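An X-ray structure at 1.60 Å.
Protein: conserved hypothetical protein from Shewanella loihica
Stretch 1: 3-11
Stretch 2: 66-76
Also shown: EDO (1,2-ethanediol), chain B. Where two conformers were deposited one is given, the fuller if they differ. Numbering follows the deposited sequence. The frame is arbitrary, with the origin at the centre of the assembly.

Stretch 1 3-11: NQSIIFTEQ
Stretch 2 66-76: IEEQAEKLIEQ

Stretch 2 is helical from Ile 66 through Glu 75, continuing a helix that begins earlier in the chain, with phi near -60° and psi between about -33° and -50°. Its i to i+4 ladder runs from Ala 70 N to Ile 66 O (3.0 Å) to Gln 76 N to Lys 72 O (2.9 Å). Stretch 1 is extended through Ile 7 (-108/135) and Phe 8 (-95/114), with Ile 6 at -82/112. Ser 5 (62/32) and Glu 10 (62/33) both take positive phi, and Asn 3 OD1 accepts a hydrogen bond from Ser 5 N at 2.9 Å.

The strand 6-8 and the helix run roughly antiparallel, at 149° between their N-to-C directions, and their axes approach to 9.9 Å. The register descends the helix as the strand advances: the CA atoms of Gln 4 and Glu 75 lie 8.4 Å apart, those of Ile 6 and Glu 71 7.1 Å, and those of Phe 8 and Glu 67 7.3 Å. Ile 6 and Phe 8 point CA-to-CB toward the helix and Ile 7 between them away; Ser 5 and Thr 9, flanking the strand, also point away, and these last three make no contact. Together the stretches bury 417 Å², without a clear direct hydrogen bond between them; the contact is mainly side-chain packing, with two waters lying between the stretches, one of them held weakly on the helix side.

Phe 8 (chi1 -68°, m; chi2 -88°) contributes the largest covered area, 94 Å². Its flat ring lies against the first turns of the helix segment. Glu 67 CB sits 3.9 Å from the centroid of the Phe 8 ring, 6° off the ring normal, a CH-pi contact over the face. Phe 8 CZ comes 3.4 Å from Glu 67 O and 3.8 Å from Glu 71 N, the latter near the ring plane at the edge. The small methyl Ala 70 CB packs obliquely at 3.8 Å from Phe 8 CE1. Glu 67 (m, t) thus serves the interface with its aliphatic portion as well as its acid.

One helical turn further on, Ile 6 (m, t) extends its CD1 to Ile 74 CG2 at 3.6 Å, an apolar pairing of two branched side chains, Ile 74 being m, t. The surroundings are not wholly apolar: Ile 6 CD1 lies 3.3 Å from OE2 of Glu 71 (t, m; chi1 -158°, chi2 -86°). The same Ile 6 CD1 lies 4.0 Å from CG of Glu 75 (m, t; chi2 -150°), so the CG methylene of Glu 75 adds to the apolar surroundings of Ile 6.

At the Phe 8 end, Glu 10 (m, m) starts sideways, but its end comes nearer to the helix. Glu 10 OE2 and Glu 67 OE2 are 2.4 Å apart, a spacing suggesting that an acid group holds a proton, although the geometry does not settle this. Water 2 accepts from Glu 10 N at 2.9 Å and can donate to Glu 67 OE2 at 3.2 Å.

At the other end, Gln 4 (m, m) brings CG to 3.9 Å from Glu 75 OE2. Water 1 accepts from Gln 4 N at 2.9 Å and donates weakly to Glu 75 OE2 at 3.4 Å. An ethanediol, probably from the crystallisation liquor, donates from O2 to Glu 75 O at 2.8 Å.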

ATOM      1  N   ASN A   3     -14.734  14.102   5.604  1.00 20.07           N
ATOM      2  CA  ASN A   3     -14.675  12.922   4.747  1.00 18.09           C
ATOM      3  C   ASN A   3     -13.985  13.269   3.416  1.00 16.79           C
ATOM      4  O   ASN A   3     -14.598  13.909   2.564  1.00 17.38           O
ATOM      5  CB  ASN A   3     -16.090  12.377   4.519  1.00 15.70           C
ATOM      6  CG  ASN A   3     -16.112  11.113   3.662  1.00 13.85           C
ATOM      7  OD1 ASN A   3     -15.057  10.560   3.303  1.00 16.46           O
ATOM      8  ND2 ASN A   3     -17.326  10.650   3.339  1.00 15.91           N
ATOM      9  N   GLN A   4     -12.721  12.859   3.248  1.00 16.10           N
ATOM     10  CA  GLN A   4     -11.981  13.124   1.990  1.00 17.15           C
ATOM     11  C   GLN A   4     -12.311  12.071   0.912  1.00 17.41           C
ATOM     12  O   GLN A   4     -11.831  12.164  -0.231  1.00 16.15           O
ATOM     13  CB  GLN A   4     -10.458  13.138   2.211  1.00 19.55           C
ATOM     14  CG  GLN A   4      -9.944  14.312   3.048  1.00 26.47           C
ATOM     15  CD  GLN A   4     -10.112  15.679   2.385  1.00 28.56           C
ATOM     16  OE1 GLN A   4     -10.408  15.793   1.194  1.00 26.51           O
ATOM     17  NE2 GLN A   4      -9.926  16.727   3.172  1.00 37.29           N
ATOM     18  N   SER A   5     -13.102  11.056   1.281  1.00 16.83           N
ATOM     19  CA  SER A   5     -13.623  10.117   0.305  1.00 14.54           C
ATOM     20  C   SER A   5     -12.500   9.333  -0.417  1.00 13.51           C
ATOM     21  O   SER A   5     -12.668   8.971  -1.586  1.00 14.28           O
ATOM     22  CB  SER A   5     -14.516  10.852  -0.732  1.00 18.59           C
ATOM     23  OG  SER A   5     -15.661  11.472  -0.145  1.00 23.80           O
ATOM     24  N   ILE A   6     -11.387   9.060   0.280  1.00 13.08           N
ATOM     25  CA  ILE A   6     -10.305   8.204  -0.243  1.00 11.66           C
ATOM     26  C   ILE A   6     -10.698   6.771  -0.010  1.00 13.16           C
ATOM     27  O   ILE A   6     -10.795   6.324   1.111  1.00 12.91           O
ATOM     28  CB  ILE A   6      -8.905   8.480   0.386  1.00 14.23           C
ATOM     29  CG1 ILE A   6      -8.496   9.931   0.127  1.00 14.71           C
ATOM     30  CG2 ILE A   6      -7.855   7.516  -0.212  1.00 14.04           C
ATOM     31  CD1 ILE A   6      -7.464  10.521   1.110  1.00 16.84           C
ATOM     32  N   ILE A   7     -10.962   6.038  -1.090  1.00 10.22           N
ATOM     33  CA  ILE A   7     -11.431   4.662  -1.026  1.00 11.44           C
ATOM     34  C   ILE A   7     -10.321   3.703  -1.454  1.00 11.02           C
ATOM     35  O   ILE A   7      -9.654   3.925  -2.463  1.00 14.05           O
ATOM     36  CB  ILE A   7     -12.593   4.473  -1.995  1.00 11.46           C
ATOM     37  CG1 ILE A   7     -13.781   5.388  -1.620  1.00 14.12           C
ATOM     38  CG2 ILE A   7     -13.026   2.982  -2.079  1.00 16.49           C
ATOM     39  CD1 ILE A   7     -14.929   5.433  -2.704  1.00 15.16           C
ATOM     40  N   PHE A   8     -10.136   2.635  -0.698  1.00 11.03           N
ATOM     41  CA  PHE A   8      -9.219   1.584  -1.072  1.00 10.85           C
ATOM     42  C   PHE A   8      -9.980   0.483  -1.787  1.00 11.72           C
ATOM     43  O   PHE A   8     -10.886  -0.158  -1.221  1.00 12.74           O
ATOM     44  CB  PHE A   8      -8.458   1.101   0.150  1.00 13.59           C
ATOM     45  CG  PHE A   8      -7.540   2.150   0.653  1.00 10.76           C
ATOM     46  CD1 PHE A   8      -6.257   2.246   0.150  1.00 10.88           C
ATOM     47  CD2 PHE A   8      -7.984   3.118   1.500  1.00 11.58           C
ATOM     48  CE1 PHE A   8      -5.430   3.297   0.510  1.00 10.65           C
ATOM     49  CE2 PHE A   8      -7.137   4.131   1.899  1.00 12.08           C
ATOM     50  CZ  PHE A   8      -5.848   4.205   1.385  1.00 12.95           C
ATOM     51  N   THR A   9      -9.664   0.324  -3.061  1.00 11.70           N
ATOM     52  CA  THR A   9     -10.473  -0.503  -3.930  1.00 11.91           C
ATOM     53  C   THR A   9     -10.015  -1.956  -4.080  1.00 13.12           C
ATOM     54  O   THR A   9     -10.641  -2.736  -4.835  1.00 12.82           O
ATOM     55  CB  THR A   9     -10.592   0.190  -5.300  1.00 13.17           C
ATOM     56  OG1 THR A   9      -9.285   0.477  -5.827  1.00 14.22           O
ATOM     57  CG2 THR A   9     -11.419   1.480  -5.215  1.00  9.66           C
ATOM     58  N   GLU A  10      -8.956  -2.335  -3.352  1.00 11.86           N
ATOM     59  CA  GLU A  10      -8.597  -3.742  -3.167  1.00 12.73           C
ATOM     60  C   GLU A  10      -8.230  -4.492  -4.452  1.00 14.28           C
ATOM     61  O   GLU A  10      -8.500  -5.689  -4.579  1.00 14.26           O
ATOM     62  CB  GLU A  10      -9.697  -4.489  -2.394  1.00 14.41           C
ATOM     63  CG  GLU A  10      -9.997  -3.865  -1.012  1.00 17.73           C
ATOM     64  CD  GLU A  10      -8.745  -3.591  -0.176  1.00 21.28           C
ATOM     65  OE1 GLU A  10      -8.019  -4.545   0.191  1.00 16.83           O
ATOM     66  OE2 GLU A  10      -8.495  -2.388   0.151  1.00 20.57           O
ATOM     67  N   GLN A  11      -7.624  -3.765  -5.392  1.00 15.26           N
ATOM     68  CA  GLN A  11      -6.952  -4.388  -6.521  0.50 14.59           C
ATOM     69  C   GLN A  11      -5.528  -4.625  -6.024  1.00 15.64           C
ATOM     70  O   GLN A  11      -4.732  -3.704  -5.916  1.00 17.84           O
ATOM     71  CB  GLN A  11      -7.069  -3.486  -7.767  0.50 11.39           C
ATOM     72  CG  GLN A  11      -8.511  -3.241  -8.194  0.50 15.69           C
ATOM     73  CD  GLN A  11      -8.644  -2.334  -9.403  0.50 15.50           C
ATOM     74  OE1 GLN A  11      -7.668  -2.040 -10.084  0.50 24.47           O
ATOM     75  NE2 GLN A  11      -9.872  -1.897  -9.682  0.50 24.65           N
ATOM     76  N   ILE A  66      -1.829  -0.840   6.903  1.00 10.30           N
ATOM     77  CA  ILE A  66      -1.136  -0.383   5.677  1.00 10.58           C
ATOM     78  C   ILE A  66      -1.934   0.704   4.987  1.00 10.40           C
ATOM     79  O   ILE A  66      -1.415   1.737   4.605  1.00 13.15           O
ATOM     80  CB  ILE A  66      -0.826  -1.554   4.739  1.00 10.88           C
ATOM     81  CG1 ILE A  66       0.182  -2.541   5.352  1.00 11.28           C
ATOM     82  CG2 ILE A  66      -0.285  -1.078   3.381  1.00 12.08           C
ATOM     83  CD1 ILE A  66       0.249  -3.893   4.689  1.00 12.84           C
ATOM     84  N   GLU A  67      -3.230   0.432   4.794  1.00 11.04           N
ATOM     85  CA  GLU A  67      -4.108   1.398   4.131  1.00 10.90           C
ATOM     86  C   GLU A  67      -4.270   2.677   4.986  1.00 10.17           C
ATOM     87  O   GLU A  67      -4.343   3.781   4.394  1.00 10.58           O
ATOM     88  CB  GLU A  67      -5.447   0.744   3.746  1.00 11.27           C
ATOM     89  CG  GLU A  67      -5.232  -0.320   2.606  1.00 14.71           C
ATOM     90  CD  GLU A  67      -6.459  -1.052   2.140  1.00 16.22           C
ATOM     91  OE1 GLU A  67      -7.505  -1.052   2.834  1.00 16.05           O
ATOM     92  OE2 GLU A  67      -6.378  -1.637   1.009  1.00 18.64           O
ATOM     93  N   GLU A  68      -4.254   2.555   6.325  1.00 10.83           N
ATOM     94  CA  GLU A  68      -4.297   3.740   7.175  1.00 10.29           C
ATOM     95  C   GLU A  68      -3.125   4.647   6.853  1.00 11.62           C
ATOM     96  O   GLU A  68      -3.270   5.864   6.730  1.00 11.92           O
ATOM     97  CB  GLU A  68      -4.284   3.372   8.656  1.00 10.96           C
ATOM     98  CG  GLU A  68      -4.348   4.520   9.566  1.00 12.17           C
ATOM     99  CD  GLU A  68      -4.553   4.107  11.003  1.00 22.87           C
ATOM    100  OE1 GLU A  68      -4.165   2.997  11.382  1.00 35.56           O
ATOM    101  OE2 GLU A  68      -5.089   4.926  11.764  1.00 38.66           O
ATOM    102  N   GLN A  69      -1.956   4.035   6.756  1.00 10.31           N
ATOM    103  CA  GLN A  69      -0.723   4.794   6.471  1.00 12.09           C
ATOM    104  C   GLN A  69      -0.779   5.404   5.045  1.00 10.42           C
ATOM    105  O   GLN A  69      -0.414   6.562   4.868  1.00 11.23           O
ATOM    106  CB  GLN A  69       0.522   3.934   6.678  1.00 12.22           C
ATOM    107  CG  GLN A  69       1.818   4.677   6.422  1.00 12.54           C
ATOM    108  CD  GLN A  69       2.105   5.875   7.308  1.00 19.03           C
ATOM    109  OE1 GLN A  69       1.551   6.013   8.397  1.00 23.01           O
ATOM    110  NE2 GLN A  69       3.042   6.735   6.867  1.00 20.39           N
ATOM    111  N   ALA A  70      -1.271   4.643   4.055  1.00 10.90           N
ATOM    112  CA  ALA A  70      -1.395   5.180   2.703  1.00 11.11           C
ATOM    113  C   ALA A  70      -2.337   6.365   2.695  1.00 10.84           C
ATOM    114  O   ALA A  70      -2.093   7.363   1.984  1.00 12.01           O
ATOM    115  CB  ALA A  70      -1.886   4.097   1.730  1.00 11.79           C
ATOM    116  N   GLU A  71      -3.434   6.269   3.456  1.00 10.64           N
ATOM    117  CA  GLU A  71      -4.405   7.358   3.533  1.00 10.69           C
ATOM    118  C   GLU A  71      -3.786   8.636   4.098  1.00 10.59           C
ATOM    119  O   GLU A  71      -3.997   9.736   3.554  1.00 12.04           O
ATOM    120  CB  GLU A  71      -5.627   6.938   4.350  1.00 10.93           C
ATOM    121  CG  GLU A  71      -6.858   7.781   4.029  1.00 14.86           C
ATOM    122  CD  GLU A  71      -6.947   9.005   4.801  1.00 20.42           C
ATOM    123  OE1 GLU A  71      -6.264   9.113   5.853  1.00 19.75           O
ATOM    124  OE2 GLU A  71      -7.751   9.900   4.365  1.00 23.15           O
ATOM    125  N   LYS A  72      -2.970   8.482   5.117  1.00 11.79           N
ATOM    126  CA  LYS A  72      -2.287   9.593   5.726  1.00 12.48           C
ATOM    127  C   LYS A  72      -1.333  10.217   4.721  1.00 11.91           C
ATOM    128  O   LYS A  72      -1.283  11.436   4.553  1.00 12.35           O
ATOM    129  CB  LYS A  72      -1.520   9.111   6.945  1.00 12.52           C
ATOM    130  CG  LYS A  72      -0.848  10.208   7.642  1.00 18.09           C
ATOM    131  CD  LYS A  72       0.040   9.664   8.784  1.00 22.78           C
ATOM    132  CE  LYS A  72       1.511   9.556   8.334  1.00 41.25           C
ATOM    133  N   LEU A  73      -0.586   9.359   4.036  1.00 10.25           N
ATOM    134  CA  LEU A  73       0.377   9.869   3.041  1.00  9.81           C
ATOM    135  C   LEU A  73      -0.329  10.672   1.938  1.00 11.36           C
ATOM    136  O   LEU A  73       0.142  11.734   1.486  1.00 13.10           O
ATOM    137  CB  LEU A  73       1.188   8.716   2.460  1.00 12.28           C
ATOM    138  CG  LEU A  73       2.190   8.036   3.400  1.00 11.83           C
ATOM    139  CD1 LEU A  73       2.729   6.742   2.760  1.00 14.53           C
ATOM    140  CD2 LEU A  73       3.321   9.008   3.812  1.00 14.39           C
ATOM    141  N   ILE A  74      -1.464  10.157   1.477  1.00  9.42           N
ATOM    142  CA  ILE A  74      -2.268  10.886   0.472  1.00 10.74           C
ATOM    143  C   ILE A  74      -2.732  12.251   0.995  1.00 10.70           C
ATOM    144  O   ILE A  74      -2.586  13.299   0.335  1.00 12.20           O
ATOM    145  CB  ILE A  74      -3.444  10.031  -0.007  1.00  8.88           C
ATOM    146  CG1 ILE A  74      -2.965   8.840  -0.823  1.00  9.76           C
ATOM    147  CG2 ILE A  74      -4.458  10.875  -0.832  1.00 10.76           C
ATOM    148  CD1 ILE A  74      -4.067   7.744  -1.006  1.00 11.38           C
ATOM    149  N   GLU A  75      -3.262  12.274   2.222  1.00 10.39           N
ATOM    150  CA  GLU A  75      -3.678  13.533   2.822  1.00 11.79           C
ATOM    151  C   GLU A  75      -2.553  14.532   2.978  1.00 13.12           C
ATOM    152  O   GLU A  75      -2.781  15.732   2.861  1.00 15.39           O
ATOM    153  CB  GLU A  75      -4.360  13.293   4.168  1.00 13.15           C
ATOM    154  CG  GLU A  75      -5.675  12.572   3.996  1.00 16.40           C
ATOM    155  CD  GLU A  75      -6.713  12.909   5.057  1.00 36.65           C
ATOM    156  OE1 GLU A  75      -6.658  14.030   5.623  1.00 43.88           O
ATOM    157  OE2 GLU A  75      -7.612  12.067   5.307  1.00 26.39           O
ATOM    158  N   GLN A  76      -1.350  14.037   3.234  1.00 11.27           N
ATOM    159  CA  GLN A  76      -0.149  14.835   3.418  1.00 12.31           C
ATOM    160  C   GLN A  76       0.534  15.186   2.103  1.00 12.94           C
ATOM    161  O   GLN A  76       1.595  15.817   2.102  1.00 13.72           O
ATOM    162  CB  GLN A  76       0.873  14.074   4.285  1.00 13.56           C
ATOM    163  CG  GLN A  76       0.497  13.948   5.748  1.00 18.41           C
ATOM    164  CD  GLN A  76       1.460  13.066   6.533  1.00 21.28           C
ATOM    165  OE1 GLN A  76       2.221  12.263   5.965  1.00 30.86           O
ATOM    166  NE2 GLN A  76       1.402  13.186   7.845  1.00 32.88           N
TER
HETATM  167  C1  EDO B  91      -6.309  16.360   2.569  1.00 53.68           C
HETATM  168  O1  EDO B  91      -6.074  17.003   3.830  1.00 61.20           O
HETATM  169  C2  EDO B  91      -5.879  17.244   1.401  1.00 55.07           C
HETATM  170  O2  EDO B  91      -4.540  16.951   0.985  1.00 51.51           O
HETATM  171  O   HOH W   1     -11.028  11.613   5.268  1.00 37.32           O
HETATM  172  O   HOH W   2      -6.494  -1.329  -2.187  1.00 12.58           O